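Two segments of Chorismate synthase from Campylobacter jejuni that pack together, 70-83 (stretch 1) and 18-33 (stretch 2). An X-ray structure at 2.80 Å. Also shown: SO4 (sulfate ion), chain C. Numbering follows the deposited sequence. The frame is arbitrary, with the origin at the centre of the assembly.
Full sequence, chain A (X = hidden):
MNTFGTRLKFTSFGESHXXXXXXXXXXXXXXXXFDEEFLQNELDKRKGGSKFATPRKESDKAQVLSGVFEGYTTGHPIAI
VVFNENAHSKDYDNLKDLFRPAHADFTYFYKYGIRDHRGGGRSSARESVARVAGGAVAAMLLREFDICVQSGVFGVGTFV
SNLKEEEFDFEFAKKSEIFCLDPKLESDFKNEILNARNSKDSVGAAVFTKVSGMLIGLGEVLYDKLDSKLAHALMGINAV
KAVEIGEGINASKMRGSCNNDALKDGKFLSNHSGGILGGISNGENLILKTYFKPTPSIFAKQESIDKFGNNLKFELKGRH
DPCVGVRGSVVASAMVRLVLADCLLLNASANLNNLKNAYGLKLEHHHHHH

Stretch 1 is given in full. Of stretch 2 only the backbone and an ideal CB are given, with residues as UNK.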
ATOM      1  N   GLU A  70     -14.535  19.064 -20.306  1.00 94.42           N
ATOM      2  CA  GLU A  70     -15.426  18.903 -21.459  1.00 94.36           C
ATOM      3  C   GLU A  70     -16.353  17.690 -21.324  1.00 93.53           C
ATOM      4  O   GLU A  70     -16.626  16.994 -22.308  1.00 93.36           O
ATOM      5  CB  GLU A  70     -14.631  18.766 -22.765  1.00 96.43           C
ATOM      6  CG  GLU A  70     -13.980  20.039 -23.303  1.00 98.95           C
ATOM      7  CD  GLU A  70     -13.248  19.791 -24.623  1.00100.66           C
ATOM      8  OE1 GLU A  70     -12.353  18.911 -24.656  1.00101.61           O
ATOM      9  OE2 GLU A  70     -13.562  20.479 -25.624  1.00100.32           O
ATOM     10  N   GLY A  71     -16.823  17.429 -20.107  1.00 92.34           N
ATOM     11  CA  GLY A  71     -17.728  16.309 -19.879  1.00 89.75           C
ATOM     12  C   GLY A  71     -17.104  14.931 -19.731  1.00 87.29           C
ATOM     13  O   GLY A  71     -17.803  13.965 -19.420  1.00 87.35           O
ATOM     14  N   TYR A  72     -15.797  14.831 -19.951  1.00 84.96           N
ATOM     15  CA  TYR A  72     -15.106  13.552 -19.835  1.00 83.50           C
ATOM     16  C   TYR A  72     -13.993  13.552 -18.786  1.00 81.61           C
ATOM     17  O   TYR A  72     -13.394  14.589 -18.489  1.00 81.08           O
ATOM     18  CB  TYR A  72     -14.545  13.138 -21.197  1.00 84.24           C
ATOM     19  CG  TYR A  72     -15.602  12.627 -22.148  1.00 85.52           C
ATOM     20  CD1 TYR A  72     -16.618  13.462 -22.609  1.00 86.13           C
ATOM     21  CD2 TYR A  72     -15.609  11.294 -22.557  1.00 86.79           C
ATOM     22  CE1 TYR A  72     -17.622  12.981 -23.455  1.00 87.81           C
ATOM     23  CE2 TYR A  72     -16.606  10.799 -23.402  1.00 88.50           C
ATOM     24  CZ  TYR A  72     -17.611  11.649 -23.848  1.00 88.44           C
ATOM     25  OH  TYR A  72     -18.598  11.169 -24.682  1.00 88.65           O
ATOM     26  N   THR A  73     -13.732  12.382 -18.214  1.00 78.87           N
ATOM     27  CA  THR A  73     -12.689  12.265 -17.206  1.00 76.21           C
ATOM     28  C   THR A  73     -11.345  12.362 -17.896  1.00 74.94           C
ATOM     29  O   THR A  73     -11.132  11.785 -18.961  1.00 73.73           O
ATOM     30  CB  THR A  73     -12.764  10.924 -16.438  1.00 76.20           C
ATOM     31  OG1 THR A  73     -12.584   9.825 -17.343  1.00 73.00           O
ATOM     32  CG2 THR A  73     -14.109  10.791 -15.737  1.00 75.32           C
ATOM     33  N   THR A  74     -10.441  13.100 -17.272  1.00 74.26           N
ATOM     34  CA  THR A  74      -9.111  13.309 -17.804  1.00 73.00           C
ATOM     35  C   THR A  74      -8.176  12.159 -17.460  1.00 73.10           C
ATOM     36  O   THR A  74      -7.189  11.917 -18.151  1.00 71.82           O
ATOM     37  CB  THR A  74      -8.531  14.608 -17.246  1.00 73.27           C
ATOM     38  OG1 THR A  74      -8.362  14.492 -15.827  1.00 72.99           O
ATOM     39  CG2 THR A  74      -9.488  15.759 -17.524  1.00 74.60           C
ATOM     40  N   GLY A  75      -8.504  11.438 -16.394  1.00 74.18           N
ATOM     41  CA  GLY A  75      -7.668  10.334 -15.971  1.00 72.57           C
ATOM     42  C   GLY A  75      -6.859  10.745 -14.764  1.00 71.08           C
ATOM     43  O   GLY A  75      -6.088   9.958 -14.234  1.00 70.04           O
ATOM     44  N   HIS A  76      -7.036  11.990 -14.335  1.00 71.79           N
ATOM     45  CA  HIS A  76      -6.328  12.517 -13.169  1.00 72.85           C
ATOM     46  C   HIS A  76      -7.280  12.519 -11.973  1.00 71.76           C
ATOM     47  O   HIS A  76      -8.493  12.320 -12.138  1.00 70.75           O
ATOM     48  CB  HIS A  76      -5.832  13.951 -13.427  1.00 74.65           C
ATOM     49  CG  HIS A  76      -4.822  14.059 -14.525  1.00 77.21           C
ATOM     50  ND1 HIS A  76      -3.861  15.048 -14.552  1.00 79.11           N
ATOM     51  CD2 HIS A  76      -4.623  13.310 -15.637  1.00 77.46           C
ATOM     52  CE1 HIS A  76      -3.111  14.901 -15.632  1.00 79.01           C
ATOM     53  NE2 HIS A  76      -3.556  13.853 -16.306  1.00 77.71           N
ATOM     54  N   PRO A  77      -6.743  12.746 -10.753  1.00 69.68           N
ATOM     55  CA  PRO A  77      -7.567  12.772  -9.542  1.00 68.74           C
ATOM     56  C   PRO A  77      -8.734  13.742  -9.675  1.00 68.13           C
ATOM     57  O   PRO A  77      -8.554  14.902 -10.041  1.00 68.80           O
ATOM     58  CB  PRO A  77      -6.575  13.176  -8.451  1.00 67.11           C
ATOM     59  CG  PRO A  77      -5.486  13.855  -9.202  1.00 67.64           C
ATOM     60  CD  PRO A  77      -5.335  13.002 -10.415  1.00 67.25           C
ATOM     61  N   ILE A  78      -9.929  13.251  -9.375  1.00 67.80           N
ATOM     62  CA  ILE A  78     -11.150  14.037  -9.480  1.00 67.07           C
ATOM     63  C   ILE A  78     -11.529  14.644  -8.140  1.00 67.59           C
ATOM     64  O   ILE A  78     -12.184  13.999  -7.337  1.00 68.72           O
ATOM     65  CB  ILE A  78     -12.297  13.136  -9.974  1.00 65.55           C
ATOM     66  CG1 ILE A  78     -11.911  12.542 -11.324  1.00 64.04           C
ATOM     67  CG2 ILE A  78     -13.591  13.916 -10.070  1.00 64.44           C
ATOM     68  CD1 ILE A  78     -12.837  11.480 -11.800  1.00 66.15           C
ATOM     69  N   ALA A  79     -11.123  15.880  -7.885  1.00 67.63           N
ATOM     70  CA  ALA A  79     -11.471  16.483  -6.606  1.00 69.22           C
ATOM     71  C   ALA A  79     -12.917  16.970  -6.612  1.00 70.14           C
ATOM     72  O   ALA A  79     -13.429  17.426  -7.634  1.00 69.84           O
ATOM     73  CB  ALA A  79     -10.524  17.630  -6.276  1.00 68.32           C
ATOM     74  N   ILE A  80     -13.576  16.854  -5.463  1.00 70.65           N
ATOM     75  CA  ILE A  80     -14.966  17.275  -5.327  1.00 70.38           C
ATOM     76  C   ILE A  80     -15.223  17.833  -3.931  1.00 71.30           C
ATOM     77  O   ILE A  80     -14.690  17.333  -2.938  1.00 70.58           O
ATOM     78  CB  ILE A  80     -15.946  16.101  -5.586  1.00 68.08           C
ATOM     79  CG1 ILE A  80     -15.755  15.555  -7.012  1.00 67.57           C
ATOM     80  CG2 ILE A  80     -17.371  16.572  -5.363  1.00 67.41           C
ATOM     81  CD1 ILE A  80     -16.758  14.479  -7.436  1.00 64.58           C
ATOM     82  N   VAL A  81     -16.034  18.882  -3.865  1.00 72.83           N
ATOM     83  CA  VAL A  81     -16.367  19.508  -2.593  1.00 74.38           C
ATOM     84  C   VAL A  81     -17.872  19.712  -2.553  1.00 77.13           C
ATOM     85  O   VAL A  81     -18.463  20.211  -3.514  1.00 78.57           O
ATOM     86  CB  VAL A  81     -15.684  20.885  -2.430  1.00 73.59           C
ATOM     87  CG1 VAL A  81     -15.809  21.350  -0.988  1.00 73.95           C
ATOM     88  CG2 VAL A  81     -14.228  20.802  -2.833  1.00 71.55           C
ATOM     89  N   VAL A  82     -18.490  19.327  -1.441  1.00 78.34           N
ATOM     90  CA  VAL A  82     -19.929  19.453  -1.282  1.00 78.94           C
ATOM     91  C   VAL A  82     -20.255  20.265  -0.040  1.00 80.45           C
ATOM     92  O   VAL A  82     -19.669  20.045   1.009  1.00 79.75           O
ATOM     93  CB  VAL A  82     -20.580  18.069  -1.164  1.00 78.04           C
ATOM     94  CG1 VAL A  82     -22.073  18.212  -0.988  1.00 78.61           C
ATOM     95  CG2 VAL A  82     -20.272  17.252  -2.404  1.00 77.16           C
ATOM     96  N   PHE A  83     -21.187  21.207  -0.171  1.00 84.37           N
ATOM     97  CA  PHE A  83     -21.597  22.058   0.948  1.00 87.10           C
ATOM     98  C   PHE A  83     -22.954  21.647   1.521  1.00 87.25           C
ATOM     99  O   PHE A  83     -23.629  22.436   2.192  1.00 87.86           O
ATOM    100  CB  PHE A  83     -21.662  23.529   0.513  1.00 88.99           C
ATOM    101  CG  PHE A  83     -20.336  24.102   0.101  1.00 90.52           C
ATOM    102  CD1 PHE A  83     -19.852  23.915  -1.194  1.00 91.40           C
ATOM    103  CD2 PHE A  83     -19.556  24.810   1.017  1.00 91.35           C
ATOM    104  CE1 PHE A  83     -18.602  24.424  -1.578  1.00 91.90           C
ATOM    105  CE2 PHE A  83     -18.304  25.326   0.648  1.00 91.77           C
ATOM    106  CZ  PHE A  83     -17.827  25.131  -0.655  1.00 91.85           C
ATOM    107  N   UNK A  18     -18.000  22.013   9.973  1.00103.44           N
ATOM    108  CA  UNK A  18     -18.918  21.330   9.079  1.00100.85           C
ATOM    109  C   UNK A  18     -19.423  22.147   7.909  1.00 98.82           C
ATOM    110  O   UNK A  18     -20.497  21.875   7.374  1.00 98.18           O
ATOM    111  CB  UNK A  18     -20.122  20.837   9.885  1.00100.85           C
ATOM    112  N   UNK A  19     -18.654  23.152   7.507  1.00 98.04           N
ATOM    113  CA  UNK A  19     -19.045  23.995   6.381  1.00 97.04           C
ATOM    114  C   UNK A  19     -19.268  23.114   5.149  1.00 94.71           C
ATOM    115  O   UNK A  19     -20.226  23.308   4.392  1.00 95.93           O
ATOM    116  CB  UNK A  19     -17.985  25.063   6.103  1.00 97.04           C
ATOM    117  N   UNK A  20     -18.381  22.139   4.961  1.00 90.56           N
ATOM    118  CA  UNK A  20     -18.484  21.218   3.833  1.00 84.79           C
ATOM    119  C   UNK A  20     -17.458  20.083   3.915  1.00 80.41           C
ATOM    120  O   UNK A  20     -16.443  20.185   4.605  1.00 77.75           O
ATOM    121  CB  UNK A  20     -18.306  21.983   2.520  1.00 84.79           C
ATOM    122  N   UNK A  21     -17.745  18.994   3.216  1.00 76.57           N
ATOM    123  CA  UNK A  21     -16.852  17.846   3.183  1.00 74.46           C
ATOM    124  C   UNK A  21     -16.257  17.758   1.780  1.00 72.90           C
ATOM    125  O   UNK A  21     -16.627  18.526   0.892  1.00 72.66           O
ATOM    126  CB  UNK A  21     -17.584  16.557   3.561  1.00 74.46           C
ATOM    127  N   UNK A  22     -15.338  16.823   1.574  1.00 71.22           N
ATOM    128  CA  UNK A  22     -14.736  16.685   0.260  1.00 68.87           C
ATOM    129  C   UNK A  22     -14.087  15.337   0.049  1.00 67.39           C
ATOM    130  O   UNK A  22     -13.652  14.696   1.009  1.00 66.77           O
ATOM    131  CB  UNK A  22     -13.700  17.790   0.042  1.00 68.87           C
ATOM    132  N   UNK A  23     -14.038  14.890  -1.202  1.00 65.98           N
ATOM    133  CA  UNK A  23     -13.411  13.613  -1.506  1.00 66.36           C
ATOM    134  C   UNK A  23     -12.506  13.727  -2.727  1.00 66.38           C
ATOM    135  O   UNK A  23     -12.563  14.710  -3.469  1.00 65.54           O
ATOM    136  CB  UNK A  23     -14.475  12.538  -1.734  1.00 66.36           C
ATOM    137  N   UNK A  24     -11.642  12.733  -2.903  1.00 65.78           N
ATOM    138  CA  UNK A  24     -10.715  12.697  -4.027  1.00 64.99           C
ATOM    139  C   UNK A  24     -10.759  11.283  -4.584  1.00 64.46           C
ATOM    140  O   UNK A  24     -10.597  10.317  -3.843  1.00 65.17           O
ATOM    141  CB  UNK A  24      -9.298  13.098  -3.613  1.00 64.99           C
ATOM    142  N   UNK A  25     -11.018  11.145  -5.876  1.00 64.04           N
ATOM    143  CA  UNK A  25     -11.027   9.820  -6.468  1.00 64.45           C
ATOM    144  C   UNK A  25      -9.849   9.785  -7.425  1.00 65.28           C
ATOM    145  O   UNK A  25      -9.812  10.506  -8.424  1.00 67.28           O
ATOM    146  CB  UNK A  25     -12.349   9.509  -7.172  1.00 64.45           C
ATOM    147  N   UNK A  26      -8.869   8.955  -7.108  1.00 64.25           N
ATOM    148  CA  UNK A  26      -7.685   8.843  -7.933  1.00 63.75           C
ATOM    149  C   UNK A  26      -7.688   7.443  -8.524  1.00 63.19           C
ATOM    150  O   UNK A  26      -8.106   6.495  -7.867  1.00 62.53           O
ATOM    151  CB  UNK A  26      -6.409   9.120  -7.136  1.00 63.75           C
ATOM    152  N   UNK A  27      -7.261   7.320  -9.775  1.00 63.10           N
ATOM    153  CA  UNK A  27      -7.213   6.014 -10.403  1.00 62.65           C
ATOM    154  C   UNK A  27      -8.236   5.806 -11.496  1.00 62.67           C
ATOM    155  O   UNK A  27      -8.196   4.790 -12.192  1.00 61.94           O
ATOM    156  CB  UNK A  27      -7.396   4.932  -9.337  1.00 62.65           C
ATOM    157  N   UNK A  28      -9.151   6.756 -11.642  1.00 63.44           N
ATOM    158  CA  UNK A  28     -10.180   6.663 -12.670  1.00 66.78           C
ATOM    159  C   UNK A  28      -9.562   6.778 -14.051  1.00 66.54           C
ATOM    160  O   UNK A  28      -8.751   7.665 -14.308  1.00 65.41           O
ATOM    161  CB  UNK A  28     -11.242   7.746 -12.472  1.00 66.78           C
ATOM    162  N   UNK A  29      -9.923   5.860 -14.960  1.00 66.21           N
ATOM    163  CA  UNK A  29      -9.356   5.921 -16.310  1.00 65.34           C
ATOM    164  C   UNK A  29      -9.851   7.152 -17.061  1.00 65.39           C
ATOM    165  O   UNK A  29     -10.933   7.664 -16.782  1.00 65.77           O
ATOM    166  CB  UNK A  29      -9.707   4.655 -17.094  1.00 65.34           C
ATOM    167  N   UNK A  30      -9.052   7.654 -17.996  1.00 65.89           N
ATOM    168  CA  UNK A  30      -9.456   8.835 -18.748  1.00 63.82           C
ATOM    169  C   UNK A  30     -10.511   8.455 -19.782  1.00 63.68           C
ATOM    170  O   UNK A  30     -10.692   7.279 -20.123  1.00 61.82           O
ATOM    171  CB  UNK A  30      -8.248   9.486 -19.425  1.00 63.82           C
ATOM    172  N   UNK A  31     -11.227   9.460 -20.256  1.00 63.39           N
ATOM    173  CA  UNK A  31     -12.253   9.210 -21.242  1.00 65.68           C
ATOM    174  C   UNK A  31     -13.466   8.490 -20.696  1.00 67.28           C
ATOM    175  O   UNK A  31     -13.769   7.371 -21.109  1.00 67.24           O
ATOM    176  CB  UNK A  31     -11.663   8.401 -22.398  1.00 65.68           C
ATOM    177  N   UNK A  32     -14.149   9.121 -19.745  1.00 68.52           N
ATOM    178  CA  UNK A  32     -15.363   8.550 -19.168  1.00 68.55           C
ATOM    179  C   UNK A  32     -16.402   9.662 -19.093  1.00 70.42           C
ATOM    180  O   UNK A  32     -16.150  10.745 -18.541  1.00 68.76           O
ATOM    181  CB  UNK A  32     -15.100   7.939 -17.790  1.00 68.55           C
ATOM    182  N   UNK A  33     -17.560   9.390 -19.685  1.00 71.11           N
ATOM    183  CA  UNK A  33     -18.645  10.352 -19.721  1.00 74.09           C
ATOM    184  C   UNK A  33     -18.985  10.710 -18.276  1.00 75.56           C
ATOM    185  O   UNK A  33     -19.511   9.894 -17.525  1.00 77.57           O
ATOM    186  CB  UNK A  33     -19.861   9.799 -20.466  1.00 74.09           C
TER
HETATM  187  S   SO4 C 402      -7.658  18.357 -14.736  1.00 90.11           S
HETATM  188  O1  SO4 C 402      -9.080  18.632 -14.406  1.00 91.03           O
HETATM  189  O2  SO4 C 402      -7.355  18.941 -16.072  1.00 91.04           O
HETATM  190  O3  SO4 C 402      -6.788  18.977 -13.697  1.00 89.30           O
HETATM  191  O4  SO4 C 402      -7.427  16.885 -14.774  1.00 87.75           O

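Position 18 lies beyond the reach of stretch 1, and its phi of 56° favours glycine; the residue is Gly-18. Position 19 points its CB sideways, 5.3 Å from Phe-83 CD2, so a medium or large apolar group could reach the ring. Val-19 does so, its CG1 4.2 Å from Phe-83 CD2.

At position 20 the CB points toward stretch 1 and lies over one face of the Phe-83 ring, 3.4 Å from Phe-83 CD2. So little space suits glycine or alanine. The residue is Ala-20, whose methyl covers the ring.

From 21 the backbone runs antiparallel to strand 78-82, and successive CB atoms alternate between the faces of the sheet. Position 21 pairs with Val-82, Val-82 N donating to the carbonyl O of 21 (3.1 Å). Its CB shares a face with Val-82, where beta-branched or other apolar groups would suit. Val-21 fits, with CG2 4.4 Å from Val-82 CB.

Position 22, opposite Val-81 in a non-hydrogen-bonded pair, has an ideal CB only 3.2 Å from Ile-80 O. This is tight and favours a small residue, though phi and psi of -161° and 152° do not demand glycine. Gly-22 brings its CA to 4.3 Å from Val-81 CA.

Position 23 returns to the face of Ile-80, with which it exchanges two backbone hydrogen bonds, N to Ile-80 O and O from Ile-80 N, both 3.1 Å. Several apolar residues would serve; Cys-23 places SG 4.4 Å from Ile-80 CB.

Position 24 pairs with Ala-79, whose small methyl leaves room for a longer apolar chain. Ile-24 uses it: its CD1 comes to 3.4 Å from Ala-79 CB, while CG2 lies 4.1 Å from Pro-77 CB.

At 25 the carbonyl O accepts a 2.9 Å hydrogen bond from Ile-78 N; the return bond, from N to Ile-78 O, is weak at 3.4 Å. The CB shares a face with Ile-78 and Ile-80, inviting a branched or long apolar chain. Ile-25 extends CD1 to 4.5 Å from Ile-80 CD1.

Position 26 has its CB sideways, 4.3 Å from Pro-77 CB, and tolerates polar or apolar groups. Asp-26 turns OD1 to 3.5 Å from Pro-77 CD. At 27, phi of 110° calls for glycine, and Gly-27 is found.

The CB of 28 points toward stretch 1, 4.1 Å from Ile-78 CD1, suiting an apolar residue. It is selenomethionine, Met-28, whose end leads away. Position 29 points away, but its carbonyl O accepts a 2.8 Å hydrogen bond from Thr-73 OG1; phi of -68° admits proline, and Pro-29 is present.

Position 30 places its CB 3.6 Å from Gly-75 CA and close to Thr-74 O, favouring a small side chain: Ala-30. At 31, positive phi favours glycine, and Gly-31 N donates to Thr-73 O (2.7 Å).

The CB of 32 is 3.2 Å from Thr-73 OG1, yet beta-branching is accommodated: Val-32, whose O accepts from Thr-73 N (2.9 Å). At 33, CA sits over a face of the Tyr-72 ring, 4.2 Å from its centroid. Many long chains could suit; Lys-33 has its end leading away.

Stretch 2 (18-33) GVAVGCIIDGMPAGVK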
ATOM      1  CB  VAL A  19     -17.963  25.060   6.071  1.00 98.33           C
ATOM      2  CG1 VAL A  19     -18.369  25.891   4.868  1.00 98.42           C
ATOM      3  CG2 VAL A  19     -17.765  25.965   7.286  1.00100.10           C
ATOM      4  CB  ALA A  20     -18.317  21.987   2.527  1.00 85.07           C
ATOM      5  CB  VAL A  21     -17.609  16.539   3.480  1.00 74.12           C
ATOM      6  CG1 VAL A  21     -18.242  16.606   4.851  1.00 73.97           C
ATOM      7  CG2 VAL A  21     -18.674  16.305   2.425  1.00 75.88           C
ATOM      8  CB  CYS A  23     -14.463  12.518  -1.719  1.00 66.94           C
ATOM      9  SG  CYS A  23     -15.254  12.430  -3.329  1.00 67.22           S
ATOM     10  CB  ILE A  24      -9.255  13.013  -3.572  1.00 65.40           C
ATOM     11  CG1 ILE A  24      -9.199  14.356  -2.850  1.00 66.52           C
ATOM     12  CG2 ILE A  24      -8.326  13.087  -4.770  1.00 62.70           C
ATOM     13  CD1 ILE A  24      -9.618  15.529  -3.712  1.00 71.17           C
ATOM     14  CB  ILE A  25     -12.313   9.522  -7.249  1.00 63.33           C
ATOM     15  CG1 ILE A  25     -13.533   9.607  -6.330  1.00 64.17           C
ATOM     16  CG2 ILE A  25     -12.218   8.143  -7.860  1.00 61.98           C
ATOM     17  CD1 ILE A  25     -14.188  10.987  -6.268  1.00 63.74           C
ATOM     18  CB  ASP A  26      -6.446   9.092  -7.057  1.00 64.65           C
ATOM     19  CG  ASP A  26      -5.149   9.134  -7.848  1.00 66.72           C
ATOM     20  OD1 ASP A  26      -5.004   9.971  -8.767  1.00 69.88           O
ATOM     21  OD2 ASP A  26      -4.256   8.323  -7.543  1.00 68.46           O
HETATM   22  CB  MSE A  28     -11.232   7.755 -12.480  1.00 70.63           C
HETATM   23  CG  MSE A  28     -12.264   7.422 -11.410  1.00 76.87           C
HETATM   24 SE   MSE A  28     -13.762   6.384 -12.084  1.00 84.94          SE
HETATM   25  CE  MSE A  28     -13.032   4.591 -12.022  1.00 82.59           C
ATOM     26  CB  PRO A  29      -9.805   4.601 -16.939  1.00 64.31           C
ATOM     27  CG  PRO A  29     -11.056   4.272 -16.212  1.00 65.18           C
ATOM     28  CD  PRO A  29     -10.780   4.675 -14.790  1.00 64.33           C
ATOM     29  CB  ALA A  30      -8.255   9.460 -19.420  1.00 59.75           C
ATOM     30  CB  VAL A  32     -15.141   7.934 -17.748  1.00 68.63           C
ATOM     31  CG1 VAL A  32     -16.484   7.524 -17.151  1.00 67.36           C
ATOM     32  CG2 VAL A  32     -14.256   6.685 -17.843  1.00 66.94           C
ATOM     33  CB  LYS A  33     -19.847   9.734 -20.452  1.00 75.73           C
ATOM     34  CG  LYS A  33     -20.949  10.723 -20.822  1.00 78.84           C
ATOM     35  CD  LYS A  33     -21.912  10.934 -19.657  1.00 80.68           C
ATOM     36  CE  LYS A  33     -22.634  12.298 -19.717  1.00 80.60           C
ATOM     37  NZ  LYS A  33     -23.680  12.435 -18.627  1.00 80.08           N
TER
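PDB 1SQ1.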